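Hypothetical protein yiiM (Escherichia coli, PDB 1O65) is of uncertain function but carries a MOSC domain and may, like its relatives, bind molybdenum and act as an oxidoreductase on nitrogenous compounds. Local coordinates at residues 114-119 against 123-128; 94-99 against 133-138; 191-194 against 199-202; 201-204 against 208-211. All coordinates share one frame; numbering follows the deposited sequence.

Contact 1: 114-119 against 123-128; sequences DIFRWG and IQVSQP
Gln124 holds CG opposite its backbone N (chi1 -179°) and runs extended beyond it, while Ile115 keeps CG1 beside its own N (chi1 -63°). These torsions bring the two side chains together obliquely on one face of a beta hairpin. Gln124 NE2 lies 3.5 Å from Ile115 CG1 and 3.7 Å from Ile115 CD1. The same NE2 donates to Gly113 O, which gives the amide a polar partner as well as an apolar one. With an alanine in place of Gln124, Gly113 O would probably lose this donor and Ile115 the chain that lies against it. On the other face Phe116 CB rests 3.9 Å from Ile123 CG1. Val125 CG2 comes to the edge of the Phe116 ring, 4.2 Å from Phe116 CE1. The backbones run antiparallel. Phe116 and Ile123 are a hydrogen-bonded pair, with Phe116 N 2.8 Å from Ile123 O and Ile123 N 2.9 Å from Phe116 O. Ile115 and Gln124 are the non-hydrogen-bonded pair next to it, and Val125 N then bonds to Asp114 O. The hairpin lies inside the mixed sheet of the MOSC domain. Strand 172-176 pairs with strand 115-118 and brings Leu172 and Leu174 onto Phe116, and strand 156-160 pairs with strand 121-128.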
loop_
_atom_site.group_PDB
_atom_site.type_symbol
_atom_site.label_atom_id
_atom_site.label_comp_id
_atom_site.label_asym_id
_atom_site.label_seq_id
_atom_site.Cartn_x
_atom_site.Cartn_y
_atom_site.Cartn_z
ATOM N N ASP A 114 -10.200 -3.610 -3.566
ATOM C CA ASP A 114 -10.671 -4.602 -2.583
ATOM C C ASP A 114 -11.211 -3.843 -1.373
ATOM O O ASP A 114 -10.637 -2.834 -0.953
ATOM C CB ASP A 114 -9.655 -5.636 -2.161
ATOM C CG ASP A 114 -9.434 -6.809 -3.082
ATOM O OD1 ASP A 114 -10.250 -7.166 -3.966
ATOM O OD2 ASP A 114 -8.356 -7.450 -2.906
ATOM N N ILE A 115 -12.360 -4.303 -0.900
ATOM C CA ILE A 115 -12.980 -3.683 0.261
ATOM C C ILE A 115 -12.963 -4.726 1.388
ATOM O O ILE A 115 -13.451 -5.842 1.216
ATOM C CB ILE A 115 -14.398 -3.198 0.024
ATOM C CG1 ILE A 115 -14.428 -2.093 -1.042
ATOM C CG2 ILE A 115 -15.048 -2.693 1.325
ATOM C CD1 ILE A 115 -15.818 -1.852 -1.606
ATOM N N PHE A 116 -12.370 -4.323 2.499
ATOM C CA PHE A 116 -12.255 -5.168 3.661
ATOM C C PHE A 116 -13.054 -4.565 4.835
ATOM O O PHE A 116 -13.093 -3.349 5.002
ATOM C CB PHE A 116 -10.814 -5.345 4.104
ATOM C CG PHE A 116 -9.856 -6.100 3.260
ATOM C CD1 PHE A 116 -9.286 -5.481 2.141
ATOM C CD2 PHE A 116 -9.466 -7.390 3.549
ATOM C CE1 PHE A 116 -8.356 -6.144 1.360
ATOM C CE2 PHE A 116 -8.535 -8.080 2.774
ATOM C CZ PHE A 116 -7.988 -7.457 1.674
ATOM N N ARG A 117 -13.714 -5.444 5.572
ATOM C CA ARG A 117 -14.394 -5.065 6.793
ATOM C C ARG A 117 -13.335 -5.291 7.906
ATOM O O ARG A 117 -12.645 -6.312 7.806
ATOM C CB ARG A 117 -15.643 -5.873 7.128
ATOM C CG ARG A 117 -16.275 -5.433 8.455
ATOM C CD ARG A 117 -17.637 -6.069 8.695
ATOM N NE ARG A 117 -17.556 -7.520 8.712
ATOM C CZ ARG A 117 -18.541 -8.358 8.406
ATOM N NH1 ARG A 117 -19.730 -7.909 8.046
ATOM N NH2 ARG A 117 -18.315 -9.677 8.451
ATOM N N TRP A 118 -13.182 -4.317 8.768
ATOM C CA TRP A 118 -12.238 -4.344 9.871
ATOM C C TRP A 118 -12.921 -3.758 11.115
ATOM O O TRP A 118 -13.092 -2.546 11.241
ATOM C CB TRP A 118 -10.954 -3.561 9.546
ATOM C CG TRP A 118 -9.876 -3.669 10.583
ATOM C CD1 TRP A 118 -9.658 -4.726 11.433
ATOM C CD2 TRP A 118 -8.820 -2.733 10.856
ATOM N NE1 TRP A 118 -8.566 -4.498 12.222
ATOM C CE2 TRP A 118 -8.048 -3.267 11.905
ATOM C CE3 TRP A 118 -8.483 -1.480 10.343
ATOM C CZ2 TRP A 118 -6.938 -2.602 12.442
ATOM C CZ3 TRP A 118 -7.391 -0.815 10.885
ATOM C CH2 TRP A 118 -6.620 -1.380 11.903
ATOM N N GLY A 119 -13.422 -4.679 11.949
ATOM C CA GLY A 119 -14.134 -4.295 13.164
ATOM C C GLY A 119 -15.357 -3.486 12.726
ATOM O O GLY A 119 -16.185 -4.012 11.980
ATOM N N ILE A 123 -12.649 -0.468 4.678
ATOM C CA ILE A 123 -11.496 0.119 4.020
ATOM C C ILE A 123 -11.389 -0.426 2.592
ATOM O O ILE A 123 -11.894 -1.532 2.333
ATOM C CB ILE A 123 -10.191 -0.140 4.796
ATOM C CG1 ILE A 123 -9.833 -1.611 4.843
ATOM C CG2 ILE A 123 -10.318 0.461 6.203
ATOM C CD1 ILE A 123 -8.492 -1.961 5.471
ATOM N N GLN A 124 -10.802 0.386 1.712
ATOM C CA GLN A 124 -10.655 0.014 0.329
ATOM C C GLN A 124 -9.243 0.267 -0.203
ATOM O O GLN A 124 -8.697 1.343 -0.027
ATOM C CB GLN A 124 -11.672 0.758 -0.547
ATOM C CG GLN A 124 -11.548 0.363 -2.041
ATOM C CD GLN A 124 -12.707 0.925 -2.838
ATOM O OE1 GLN A 124 -12.956 2.129 -2.819
ATOM N NE2 GLN A 124 -13.416 0.085 -3.565
ATOM N N VAL A 125 -8.706 -0.720 -0.913
ATOM C CA VAL A 125 -7.344 -0.591 -1.478
ATOM C C VAL A 125 -7.386 0.485 -2.550
ATOM O O VAL A 125 -8.193 0.392 -3.468
ATOM C CB VAL A 125 -6.816 -1.913 -2.036
ATOM C CG1 VAL A 125 -5.452 -1.735 -2.691
ATOM C CG2 VAL A 125 -6.749 -2.952 -0.920
ATOM N N SER A 126 -6.556 1.514 -2.410
ATOM C CA SER A 126 -6.637 2.642 -3.349
ATOM C C SER A 126 -5.454 2.755 -4.273
ATOM O O SER A 126 -5.548 3.337 -5.355
ATOM C CB SER A 126 -6.779 3.926 -2.503
ATOM O OG SER A 126 -5.506 4.172 -1.900
ATOM N N GLN A 127 -4.303 2.194 -3.901
ATOM C CA GLN A 127 -3.123 2.249 -4.766
ATOM C C GLN A 127 -1.967 1.465 -4.148
ATOM O O GLN A 127 -1.946 1.223 -2.936
ATOM C CB GLN A 127 -2.636 3.709 -4.924
ATOM C CG GLN A 127 -2.205 4.335 -3.594
ATOM C CD GLN A 127 -1.486 5.667 -3.793
ATOM O OE1 GLN A 127 -2.069 6.706 -4.096
ATOM N NE2 GLN A 127 -0.156 5.639 -3.679
ATOM N N PRO A 128 -1.023 1.074 -4.993
ATOM C CA PRO A 128 0.207 0.433 -4.493
ATOM C C PRO A 128 0.982 1.516 -3.764
ATOM O O PRO A 128 0.666 2.695 -3.994
ATOM C CB PRO A 128 0.910 -0.062 -5.728
ATOM C CG PRO A 128 -0.047 0.060 -6.860
ATOM C CD PRO A 128 -1.097 1.062 -6.457
#

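Contact 2: 94-99 against 133-138; sequences PAFGEN and YKLNYH
A type I beta turn from Pro94 to Gly97, in the loop before strand 100-102 of the MOSC domain, sets Ala95 and Phe96 against Leu135 and His138 of the short helix 134-138. The turn is closed by Gly97 N donating to Pro94 O at 2.8 Å. Glycine suits its last position, where a CB would press on the carbonyl O of Phe96. Two small touches make the contact. His138 extends CG away from its backbone N (chi1 -176°), and this carries the imidazole across to the turn. There His138 CE1 stands 3.5 Å from Ala95 O, which approaches the ring obliquely. His138 ND1 is covered by the contact and has no polar partner in the model. The second touch is apolar and light: Phe96 CD1 is 4.5 Å from Leu135 CG, again at an oblique approach to the ring. Most of the packing round Phe96 comes from other elements. Its ring stacks on Tyr72 of strand 69-73 and meets Trp80 of helix 75-83 and Phe139 at inclined angles. Met148 of helix 144-151 touches both Phe96 and Leu135.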
loop_
_atom_site.group_PDB
_atom_site.type_symbol
_atom_site.label_atom_id
_atom_site.label_comp_id
_atom_site.label_asym_id
_atom_site.label_seq_id
_atom_site.Cartn_x
_atom_site.Cartn_y
_atom_site.Cartn_z
ATOM N N PRO A 94 7.479 -2.055 12.219
ATOM C CA PRO A 94 6.992 -1.458 10.987
ATOM C C PRO A 94 8.031 -0.581 10.320
ATOM O O PRO A 94 7.767 0.579 9.952
ATOM C CB PRO A 94 5.829 -0.608 11.510
ATOM C CG PRO A 94 6.400 -0.051 12.792
ATOM C CD PRO A 94 7.215 -1.160 13.379
ATOM N N ALA A 95 9.192 -1.158 10.003
ATOM C CA ALA A 95 10.283 -0.408 9.406
ATOM C C ALA A 95 9.877 0.358 8.158
ATOM O O ALA A 95 10.428 1.419 7.871
ATOM C CB ALA A 95 11.463 -1.309 9.080
ATOM N N PHE A 96 8.928 -0.151 7.376
ATOM C CA PHE A 96 8.527 0.558 6.158
ATOM C C PHE A 96 7.461 1.602 6.399
ATOM O O PHE A 96 6.946 2.147 5.415
ATOM C CB PHE A 96 8.093 -0.455 5.076
ATOM C CG PHE A 96 9.281 -1.079 4.382
ATOM C CD1 PHE A 96 9.881 -0.458 3.303
ATOM C CD2 PHE A 96 9.824 -2.266 4.844
ATOM C CE1 PHE A 96 10.983 -1.018 2.685
ATOM C CE2 PHE A 96 10.929 -2.838 4.232
ATOM C CZ PHE A 96 11.508 -2.216 3.151
ATOM N N GLY A 97 7.117 1.917 7.634
ATOM C CA GLY A 97 6.119 2.927 7.939
ATOM C C GLY A 97 4.681 2.413 7.925
ATOM O O GLY A 97 3.736 3.188 8.136
ATOM N N GLU A 98 4.452 1.115 7.815
ATOM C CA GLU A 98 3.109 0.581 7.762
ATOM C C GLU A 98 2.287 0.730 9.025
ATOM O O GLU A 98 2.745 0.750 10.166
ATOM C CB GLU A 98 3.159 -0.913 7.381
ATOM C CG GLU A 98 3.790 -1.803 8.429
ATOM C CD GLU A 98 5.264 -2.031 8.148
ATOM O OE1 GLU A 98 5.938 -1.066 7.739
ATOM O OE2 GLU A 98 5.759 -3.163 8.316
ATOM N N ASN A 99 0.969 0.817 8.816
ATOM C CA ASN A 99 0.030 0.814 9.939
ATOM C C ASN A 99 -0.448 -0.627 10.159
ATOM O O ASN A 99 -0.702 -1.025 11.286
ATOM C CB ASN A 99 -1.198 1.664 9.659
ATOM C CG ASN A 99 -0.850 3.093 9.299
ATOM O OD1 ASN A 99 -1.146 3.522 8.172
ATOM N ND2 ASN A 99 -0.253 3.800 10.257
ATOM N N TYR A 133 12.501 8.200 -1.627
ATOM C CA TYR A 133 13.873 8.347 -1.216
ATOM C C TYR A 133 14.057 8.511 0.283
ATOM O O TYR A 133 15.164 8.247 0.778
ATOM C CB TYR A 133 14.545 9.543 -1.953
ATOM C CG TYR A 133 14.029 10.857 -1.410
ATOM C CD1 TYR A 133 12.830 11.394 -1.854
ATOM C CD2 TYR A 133 14.723 11.520 -0.403
ATOM C CE1 TYR A 133 12.342 12.577 -1.316
ATOM C CE2 TYR A 133 14.246 12.698 0.138
ATOM C CZ TYR A 133 13.060 13.221 -0.333
ATOM O OH TYR A 133 12.586 14.401 0.200
ATOM N N LYS A 134 13.076 8.966 1.063
ATOM C CA LYS A 134 13.292 9.031 2.520
ATOM C C LYS A 134 13.729 7.654 3.032
ATOM O O LYS A 134 14.569 7.519 3.922
ATOM C CB LYS A 134 12.073 9.486 3.293
ATOM C CG LYS A 134 11.332 10.689 2.813
ATOM C CD LYS A 134 12.094 11.986 2.872
ATOM C CE LYS A 134 11.195 13.160 2.508
ATOM N NZ LYS A 134 9.965 13.218 3.338
ATOM N N LEU A 135 13.137 6.592 2.488
ATOM C CA LEU A 135 13.484 5.227 2.819
ATOM C C LEU A 135 14.983 4.969 2.705
ATOM O O LEU A 135 15.551 4.224 3.514
ATOM C CB LEU A 135 12.703 4.281 1.919
ATOM C CG LEU A 135 11.390 3.663 2.393
ATOM C CD1 LEU A 135 10.627 4.507 3.417
ATOM C CD2 LEU A 135 10.483 3.473 1.151
ATOM N N ASN A 136 15.662 5.502 1.695
ATOM C CA ASN A 136 17.084 5.307 1.508
ATOM C C ASN A 136 17.927 5.754 2.699
ATOM O O ASN A 136 19.002 5.186 2.891
ATOM C CB ASN A 136 17.593 6.000 0.243
ATOM C CG ASN A 136 16.961 5.423 -1.008
ATOM O OD1 ASN A 136 16.609 4.245 -1.031
ATOM N ND2 ASN A 136 16.805 6.248 -2.024
ATOM N N TYR A 137 17.483 6.744 3.453
ATOM C CA TYR A 137 18.180 7.223 4.621
ATOM C C TYR A 137 17.682 6.545 5.897
ATOM O O TYR A 137 18.376 6.549 6.912
ATOM C CB TYR A 137 18.045 8.745 4.777
ATOM C CG TYR A 137 18.340 9.537 3.522
ATOM C CD1 TYR A 137 19.411 9.204 2.701
ATOM C CD2 TYR A 137 17.561 10.627 3.157
ATOM C CE1 TYR A 137 19.681 9.910 1.549
ATOM C CE2 TYR A 137 17.835 11.352 2.012
ATOM C CZ TYR A 137 18.888 10.983 1.209
ATOM O OH TYR A 137 19.163 11.695 0.063
ATOM N N HIS A 138 16.501 5.941 5.856
ATOM C CA HIS A 138 15.954 5.290 7.045
ATOM C C HIS A 138 16.595 3.936 7.297
ATOM O O HIS A 138 16.857 3.541 8.433
ATOM C CB HIS A 138 14.436 5.169 6.923
ATOM C CG HIS A 138 13.782 4.604 8.146
ATOM N ND1 HIS A 138 13.665 3.253 8.373
ATOM C CD2 HIS A 138 13.213 5.217 9.209
ATOM C CE1 HIS A 138 13.049 3.049 9.515
ATOM N NE2 HIS A 138 12.761 4.228 10.047
#

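Contact 3: 191-194 against 199-202; sequences WHMP and QYHR
Met193 lies obliquely across Gln199, and its methyl carries on to Tyr200. The contact belongs to the YiiM-like three-helix domain. Met193 is in the loop after helix 183-191, and Gln199 and Tyr200 are in the first half of helix 197-204. Met193 points toward the helix and bends at its thioether (chi3 -86°), a turn that sets CE as well as SD against the glutamine. CE lies 3.6 Å from Gln199 CB. SD is modelled only 3.2 Å from Gln199 CG; this is short for such a pair and is doubtful in detail. The bend of Gln199 at chi2 (56°) presents the aliphatic part of its chain, CB and CG, to the methionine. Its amide is turned to polar partners: OE1 accepts a weak bond from Arg202 NH1. Met193 CE also comes obliquely to the Tyr200 ring, 4.0 Å from Tyr200 CE1. With an alanine at Met193, a gap would probably open beside Gln199 CB and CG, and Tyr200 CE1 would lose its methyl neighbour. Other packing on Tyr200 comes from Phe195, edge-to-face, and from Ile189 of helix 183-191 and Met217 of helix 211-223. A water in the plane of the Tyr200 ring links loop and helix. It donates to Met193 O at 2.8 Å and accepts from Tyr200 OH; the modelled 2.5 Å between this water and Tyr200 OH is short, and its exact length is uncertain.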
loop_
_atom_site.group_PDB
_atom_site.type_symbol
_atom_site.label_atom_id
_atom_site.label_comp_id
_atom_site.label_asym_id
_atom_site.label_seq_id
_atom_site.Cartn_x
_atom_site.Cartn_y
_atom_site.Cartn_z
ATOM N N TRP A 191 5.344 1.298 -13.113
ATOM C CA TRP A 191 6.795 1.424 -13.106
ATOM C C TRP A 191 7.610 0.417 -13.880
ATOM O O TRP A 191 8.835 0.580 -13.954
ATOM C CB TRP A 191 7.246 1.342 -11.624
ATOM C CG TRP A 191 6.590 2.258 -10.660
ATOM C CD1 TRP A 191 6.480 3.619 -10.779
ATOM C CD2 TRP A 191 5.948 1.924 -9.423
ATOM N NE1 TRP A 191 5.835 4.124 -9.691
ATOM C CE2 TRP A 191 5.499 3.120 -8.840
ATOM C CE3 TRP A 191 5.750 0.724 -8.728
ATOM C CZ2 TRP A 191 4.817 3.177 -7.609
ATOM C CZ3 TRP A 191 5.083 0.787 -7.515
ATOM C CH2 TRP A 191 4.607 1.988 -6.968
ATOM N N HIS A 192 7.051 -0.679 -14.394
ATOM C CA HIS A 192 7.881 -1.657 -15.085
ATOM C C HIS A 192 7.680 -1.698 -16.585
ATOM O O HIS A 192 8.633 -1.956 -17.323
ATOM C CB HIS A 192 7.613 -3.079 -14.524
ATOM C CG HIS A 192 7.888 -3.246 -13.065
ATOM N ND1 HIS A 192 7.383 -4.288 -12.336
ATOM C CD2 HIS A 192 8.572 -2.496 -12.172
ATOM C CE1 HIS A 192 7.762 -4.207 -11.076
ATOM N NE2 HIS A 192 8.498 -3.103 -10.944
ATOM N N MET A 193 6.457 -1.527 -17.085
ATOM C CA MET A 193 6.250 -1.619 -18.516
ATOM C C MET A 193 6.426 -0.316 -19.265
ATOM O O MET A 193 6.364 0.787 -18.715
ATOM C CB MET A 193 4.906 -2.226 -18.869
ATOM C CG MET A 193 3.726 -1.963 -17.985
ATOM S SD MET A 193 2.157 -1.966 -18.908
ATOM C CE MET A 193 2.113 -0.273 -19.461
ATOM N N PRO A 194 6.714 -0.468 -20.563
ATOM C CA PRO A 194 6.844 0.703 -21.418
ATOM C C PRO A 194 5.460 1.295 -21.676
ATOM O O PRO A 194 4.448 0.642 -21.456
ATOM C CB PRO A 194 7.482 0.202 -22.701
ATOM C CG PRO A 194 7.550 -1.271 -22.589
ATOM C CD PRO A 194 7.437 -1.635 -21.127
ATOM N N GLN A 199 -3.115 -0.301 -21.334
ATOM C CA GLN A 199 -2.810 -0.657 -19.953
ATOM C C GLN A 199 -3.187 0.509 -19.045
ATOM O O GLN A 199 -3.770 0.272 -17.975
ATOM C CB GLN A 199 -1.351 -1.047 -19.848
ATOM C CG GLN A 199 -1.000 -2.199 -18.954
ATOM C CD GLN A 199 -1.718 -3.487 -19.281
ATOM O OE1 GLN A 199 -2.231 -4.169 -18.400
ATOM N NE2 GLN A 199 -1.797 -3.813 -20.562
ATOM N N TYR A 200 -2.937 1.755 -19.477
ATOM C CA TYR A 200 -3.337 2.905 -18.676
ATOM C C TYR A 200 -4.860 2.993 -18.623
ATOM O O TYR A 200 -5.444 3.260 -17.566
ATOM C CB TYR A 200 -2.735 4.236 -19.147
ATOM C CG TYR A 200 -1.221 4.164 -19.247
ATOM C CD1 TYR A 200 -0.491 3.474 -18.273
ATOM C CD2 TYR A 200 -0.523 4.747 -20.272
ATOM C CE1 TYR A 200 0.870 3.343 -18.341
ATOM C CE2 TYR A 200 0.856 4.644 -20.344
ATOM C CZ TYR A 200 1.545 3.950 -19.382
ATOM O OH TYR A 200 2.903 3.835 -19.443
ATOM N N HIS A 201 -5.537 2.663 -19.735
ATOM C CA HIS A 201 -7.006 2.723 -19.684
ATOM C C HIS A 201 -7.522 1.673 -18.690
ATOM O O HIS A 201 -8.450 1.881 -17.920
ATOM C CB HIS A 201 -7.615 2.529 -21.063
ATOM C CG HIS A 201 -9.109 2.487 -21.099
ATOM N ND1 HIS A 201 -9.799 1.280 -21.059
ATOM C CD2 HIS A 201 -10.047 3.437 -21.171
ATOM C CE1 HIS A 201 -11.111 1.517 -21.119
ATOM N NE2 HIS A 201 -11.274 2.820 -21.177
ATOM N N ARG A 202 -6.866 0.530 -18.703
ATOM C CA ARG A 202 -7.243 -0.561 -17.809
ATOM C C ARG A 202 -7.045 -0.186 -16.348
ATOM O O ARG A 202 -7.956 -0.383 -15.540
ATOM C CB ARG A 202 -6.501 -1.813 -18.254
ATOM C CG ARG A 202 -6.157 -2.816 -17.186
ATOM C CD ARG A 202 -5.781 -4.147 -17.900
ATOM N NE ARG A 202 -6.261 -5.234 -17.071
ATOM C CZ ARG A 202 -5.544 -5.851 -16.160
ATOM N NH1 ARG A 202 -4.278 -5.437 -16.021
ATOM N NH2 ARG A 202 -6.102 -6.859 -15.470
HETATM O O HOH W 1 3.941 2.064 -17.989
#

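Contact 4: 201-204 against 208-211; sequences HRLL and GLSK
Leu209 reaches toward helix 197-204 and packs closely on Leu203. Its CG stands opposite the backbone N (chi1 -168°), and the fork of the side chain then faces the helix with both methyls. Leu209 CD2 comes to 3.7 Å from Leu203 O, so a methyl lies against a backbone carbonyl. Leu209 CD1 is 4.2 Å from Leu203 CD1. This is the buried side of the contact. Leu209 CD2 also lies 4.2 Å from Leu204 CA. Segment 208-211 belongs to the loop joining helix 197-204 to helix 211-223 in the YiiM-like three-helix domain, and its last residue, Lys211, already opens the second of these helices. Leu209 leans back on helix 197-204, while Ser210 starts the next one. Ser210 is the N-cap of helix 211-223, with its OG taking the N-H of Trp213. The looser side is at Leu204. It meets Leu209 chiefly through its backbone, its CB points away, and its side chain stays 4.6 Å or more from segment 208-211. Thr214 of helix 211-223 touches both Leu204 and Leu209. Leu204 is partly exposed, and its side chain packs on Thr214 and on Arg221 of the same helix.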
loop_
_atom_site.group_PDB
_atom_site.type_symbol
_atom_site.label_atom_id
_atom_site.label_comp_id
_atom_site.label_asym_id
_atom_site.label_seq_id
_atom_site.Cartn_x
_atom_site.Cartn_y
_atom_site.Cartn_z
ATOM N N HIS A 201 -5.537 2.663 -19.735
ATOM C CA HIS A 201 -7.006 2.723 -19.684
ATOM C C HIS A 201 -7.522 1.673 -18.690
ATOM O O HIS A 201 -8.450 1.881 -17.920
ATOM C CB HIS A 201 -7.615 2.529 -21.063
ATOM C CG HIS A 201 -9.109 2.487 -21.099
ATOM N ND1 HIS A 201 -9.799 1.280 -21.059
ATOM C CD2 HIS A 201 -10.047 3.437 -21.171
ATOM C CE1 HIS A 201 -11.111 1.517 -21.119
ATOM N NE2 HIS A 201 -11.274 2.820 -21.177
ATOM N N ARG A 202 -6.866 0.530 -18.703
ATOM C CA ARG A 202 -7.243 -0.561 -17.809
ATOM C C ARG A 202 -7.045 -0.186 -16.348
ATOM O O ARG A 202 -7.956 -0.383 -15.540
ATOM C CB ARG A 202 -6.501 -1.813 -18.254
ATOM C CG ARG A 202 -6.157 -2.816 -17.186
ATOM C CD ARG A 202 -5.781 -4.147 -17.900
ATOM N NE ARG A 202 -6.261 -5.234 -17.071
ATOM C CZ ARG A 202 -5.544 -5.851 -16.160
ATOM N NH1 ARG A 202 -4.278 -5.437 -16.021
ATOM N NH2 ARG A 202 -6.102 -6.859 -15.470
ATOM N N LEU A 203 -5.928 0.432 -15.969
ATOM C CA LEU A 203 -5.688 0.815 -14.589
ATOM C C LEU A 203 -6.669 1.883 -14.144
ATOM O O LEU A 203 -7.214 1.830 -13.026
ATOM C CB LEU A 203 -4.251 1.238 -14.301
ATOM C CG LEU A 203 -3.948 1.688 -12.856
ATOM C CD1 LEU A 203 -4.336 0.637 -11.828
ATOM C CD2 LEU A 203 -2.452 1.989 -12.705
ATOM N N LEU A 204 -7.006 2.819 -15.003
ATOM C CA LEU A 204 -7.946 3.894 -14.691
ATOM C C LEU A 204 -9.357 3.352 -14.483
ATOM O O LEU A 204 -10.166 4.072 -13.895
ATOM C CB LEU A 204 -7.976 4.974 -15.759
ATOM C CG LEU A 204 -6.800 5.945 -15.875
ATOM C CD1 LEU A 204 -6.794 6.595 -17.252
ATOM C CD2 LEU A 204 -6.853 7.046 -14.796
ATOM N N GLY A 208 -11.975 2.233 -6.947
ATOM C CA GLY A 208 -11.254 2.704 -5.793
ATOM C C GLY A 208 -9.923 3.396 -5.955
ATOM O O GLY A 208 -9.244 3.722 -4.970
ATOM N N LEU A 209 -9.439 3.578 -7.172
ATOM C CA LEU A 209 -8.165 4.153 -7.474
ATOM C C LEU A 209 -8.006 5.541 -6.847
ATOM O O LEU A 209 -8.904 6.379 -6.930
ATOM C CB LEU A 209 -7.944 4.221 -9.000
ATOM C CG LEU A 209 -6.496 4.548 -9.402
ATOM C CD1 LEU A 209 -5.549 3.451 -8.908
ATOM C CD2 LEU A 209 -6.342 4.761 -10.882
ATOM N N SER A 210 -6.858 5.753 -6.195
ATOM C CA SER A 210 -6.636 7.067 -5.579
ATOM C C SER A 210 -6.614 8.159 -6.654
ATOM O O SER A 210 -6.141 7.924 -7.779
ATOM C CB SER A 210 -5.315 7.081 -4.810
ATOM O OG SER A 210 -4.254 6.987 -5.746
ATOM N N LYS A 211 -7.016 9.357 -6.264
ATOM C CA LYS A 211 -7.088 10.501 -7.177
ATOM C C LYS A 211 -5.726 10.785 -7.790
ATOM O O LYS A 211 -5.611 11.015 -9.004
ATOM C CB LYS A 211 -7.634 11.751 -6.504
ATOM C CG LYS A 211 -9.095 11.648 -6.081
ATOM C CD LYS A 211 -9.550 13.019 -5.577
ATOM C CE LYS A 211 -11.048 13.084 -5.382
ATOM N NZ LYS A 211 -11.638 11.774 -4.936
#

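In the fold
Contact 1 is the buried one, held by backbone bonds between sheet strands with apolar packing on one face. Contacts 2, 3 and 4 are partly buried and rest on a few side-chain touches, some of them against backbone carbonyls, with a bridging water in contact 3. Contacts 1 and 2 lie in the MOSC domain on opposite sides of the chain's centre, about 21 Å apart between centres. Contacts 3 and 4 both use helix 197-204 and share His201 and Arg202. Contact 4 is also joined to contact 1: Ser210 N probably bonds to Ser126 O, and Ser210 OG bonds to Gln127 OE1, tying the helical domain to the sheet.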